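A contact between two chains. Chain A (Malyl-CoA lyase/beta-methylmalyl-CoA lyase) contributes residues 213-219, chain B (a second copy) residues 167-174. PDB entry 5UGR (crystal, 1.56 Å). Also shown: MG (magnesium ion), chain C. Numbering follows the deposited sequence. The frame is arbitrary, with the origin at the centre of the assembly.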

# COMPACT_ATOMS: atom_id res chain seq x y z
N MET A 213 13.51 15.97 -2.47
CA MET A 213 13.86 15.41 -3.78
C MET A 213 15.22 14.74 -3.81
O MET A 213 15.36 13.65 -4.40
CB MET A 213 13.77 16.49 -4.87
CG MET A 213 13.75 15.93 -6.29
SD MET A 213 14.02 17.14 -7.59
CE MET A 213 15.80 17.22 -7.51
N LEU A 214 16.19 15.36 -3.14
CA LEU A 214 17.52 14.77 -3.01
C LEU A 214 17.47 13.37 -2.40
O LEU A 214 18.10 12.43 -2.91
CB LEU A 214 18.39 15.67 -2.16
CG LEU A 214 19.78 15.11 -1.74
CD1 LEU A 214 20.77 15.33 -2.82
CD2 LEU A 214 20.20 15.65 -0.43
N VAL A 215 16.75 13.23 -1.29
CA VAL A 215 16.66 11.93 -0.61
C VAL A 215 16.03 10.89 -1.56
O VAL A 215 16.54 9.74 -1.66
CB VAL A 215 15.94 12.05 0.74
CG1 VAL A 215 15.51 10.65 1.27
CG2 VAL A 215 16.82 12.80 1.72
N ALA A 216 14.99 11.27 -2.29
CA ALA A 216 14.38 10.31 -3.21
C ALA A 216 15.42 9.88 -4.26
O ALA A 216 15.51 8.70 -4.63
CB ALA A 216 13.17 10.94 -3.88
N CYS A 217 16.11 10.85 -4.84
CA CYS A 217 17.13 10.52 -5.85
C CYS A 217 18.23 9.64 -5.33
O CYS A 217 18.60 8.64 -5.96
CB CYS A 217 17.75 11.83 -6.38
SG CYS A 217 16.66 12.76 -7.51
N ARG A 218 18.77 10.01 -4.18
CA ARG A 218 19.95 9.30 -3.64
C ARG A 218 19.57 7.92 -3.09
O ARG A 218 20.41 7.02 -3.06
CB ARG A 218 20.69 10.18 -2.62
CG ARG A 218 21.33 11.39 -3.26
CD ARG A 218 22.51 10.99 -4.11
NE ARG A 218 23.27 12.15 -4.60
CZ ARG A 218 23.93 12.17 -5.76
NH1 ARG A 218 23.87 11.15 -6.60
NH2 ARG A 218 24.59 13.24 -6.12
N ALA A 219 18.31 7.75 -2.64
CA ALA A 219 17.84 6.45 -2.21
C ALA A 219 17.77 5.49 -3.39
O ALA A 219 18.12 4.33 -3.24
CB ALA A 219 16.48 6.56 -1.59
N ASP B 167 27.70 8.94 7.59
CA ASP B 167 27.30 7.96 6.57
C ASP B 167 26.13 8.43 5.72
O ASP B 167 26.06 8.16 4.51
CB ASP B 167 27.21 6.53 7.12
CG ASP B 167 28.60 5.92 7.36
OD1 ASP B 167 29.57 6.39 6.76
OD2 ASP B 167 28.67 4.91 8.08
N TYR B 168 25.24 9.21 6.35
CA TYR B 168 24.17 9.82 5.58
C TYR B 168 24.72 10.82 4.56
O TYR B 168 24.29 10.82 3.38
CB TYR B 168 23.16 10.50 6.51
CG TYR B 168 22.08 11.26 5.82
CD1 TYR B 168 20.97 10.63 5.33
CD2 TYR B 168 22.18 12.63 5.65
CE1 TYR B 168 19.95 11.33 4.72
CE2 TYR B 168 21.16 13.36 5.01
CZ TYR B 168 20.05 12.70 4.55
OH TYR B 168 19.02 13.38 3.95
N ALA B 169 25.66 11.65 4.99
CA ALA B 169 26.32 12.57 4.07
C ALA B 169 26.94 11.82 2.90
O ALA B 169 26.82 12.22 1.76
CB ALA B 169 27.34 13.39 4.84
N ALA B 170 27.64 10.71 3.21
CA ALA B 170 28.27 9.95 2.13
C ALA B 170 27.24 9.41 1.13
O ALA B 170 27.41 9.46 -0.08
CB ALA B 170 29.12 8.83 2.70
N SER B 171 26.14 8.91 1.67
CA SER B 171 25.07 8.32 0.87
C SER B 171 24.40 9.37 -0.03
O SER B 171 23.98 9.08 -1.15
CB SER B 171 24.01 7.66 1.78
OG SER B 171 22.98 7.06 1.05
N THR B 172 24.26 10.59 0.49
CA THR B 172 23.61 11.66 -0.28
C THR B 172 24.59 12.43 -1.19
O THR B 172 24.18 13.27 -2.01
CB THR B 172 22.84 12.65 0.62
OG1 THR B 172 23.70 13.19 1.63
CG2 THR B 172 21.58 12.01 1.25
N ARG B 173 25.88 12.12 -1.06
CA ARG B 173 27.01 12.83 -1.74
C ARG B 173 27.13 14.29 -1.24
O ARG B 173 27.65 15.17 -1.96
CB ARG B 173 26.95 12.70 -3.29
CG ARG B 173 28.24 12.27 -3.93
CD ARG B 173 28.24 12.23 -5.46
NE ARG B 173 28.60 13.49 -6.25
CZ ARG B 173 28.21 13.75 -7.51
NH1 ARG B 173 27.39 12.92 -8.17
NH2 ARG B 173 28.60 14.89 -8.14
N ALA B 174 26.67 14.57 -0.01
CA ALA B 174 26.86 15.84 0.60
C ALA B 174 28.33 16.15 0.67
O ALA B 174 29.19 15.24 0.87
CB ALA B 174 26.22 15.87 1.96
MG MG C . 27.89 3.73 9.50
O HOH W 1 23.27 7.22 -3.05
O HOH W 2 27.84 5.22 10.94
O HOH W 3 28.08 2.12 8.13
O HOH W 4 27.15 2.39 10.88

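The chain A stretch is a length of continuous helix, and it meets the C-terminal end of a helix in chain B, the two axes lying 78° apart in direction. Contact is therefore made by a short run of residues on each side. Along the chain A helix, L214(A), V215(A) and R218(A) lie within one turn of each other and supply the contact, whereas M213(A), A216(A) and C217(A) are out of reach.

R218(A) dominates, with more area covered than any other residue here. Its CA-to-CB bond points toward chain B, and its CA is 5.5 Å from the CA of T172(B). Chi1 at -67° (m) sets R218(A) CG 4.3 Å from T172(B) CB; chi2 at -71° (m) turns the chain at CD, and chi3 at -172° (t) extends it to NE. This course brings R218(A) NE to 3.0 Å from T172(B) O, where it donates a hydrogen bond that is weak, its N-H...acceptor angle being only 129°. Arginine suits the place because its methylenes can pack against a neighbouring side chain while its polar end reaches a backbone carbonyl at the end of a helix.

That carbonyl lies where the chain turns out of its helix. R173(B) has phi/psi of 65/27, and the bonds R173(B) N to A170(B) O (3.2 Å) and A174(B) N to A169(B) O (2.9 Å) complete a Schellman motif. Positive phi is less comfortable for arginine than for glycine; here the CB of R173(B) lies over one face of the R218(A) guanidinium. Its chi1 of -131° falls between the wells, followed by chi2 at -176° (t) and chi3 at 88° (p). The two arginines approach closely at their ends, R218(A) NH2 standing 3.5 Å from R173(B) NH1. Both atoms are donors and both groups carry like charge, so the proximity is not a hydrogen bond; R218(A) NH2 is hydrogen-bonded elsewhere in the structure.

T172(B) takes chi1 55° (p), which turns OG1 back toward its own helix, 3.0 Å from Y168(B) O and 3.3 Å from A169(B) O. Threonine can thus direct its hydroxyl to backbone carbonyls of the preceding turn and still present carbon to chain A: L214(A) CD2 lies 4.1 Å from T172(B) CB. L214(A), with chi1 172° (t) and chi2 84° (p), is a branched apolar residue pointing toward this buried surface.

The CA-to-CB bond of Y168(B) points sideways to chain A, but chi1 175° (t) extends the ring until its end reaches chain A. V215(A) CG2 meets the ring at its edge, 3.2 Å from Y168(B) OH and 4.3 Å from CZ of the same ring. Tyrosine suits the place because its ring carries the side chain's end from a sideways-pointing CB to V215(A).

Beside these contacts, water 1 lies between the backbones, 2.9 Å from R218(A) O and 2.8 Å from S171(B) O.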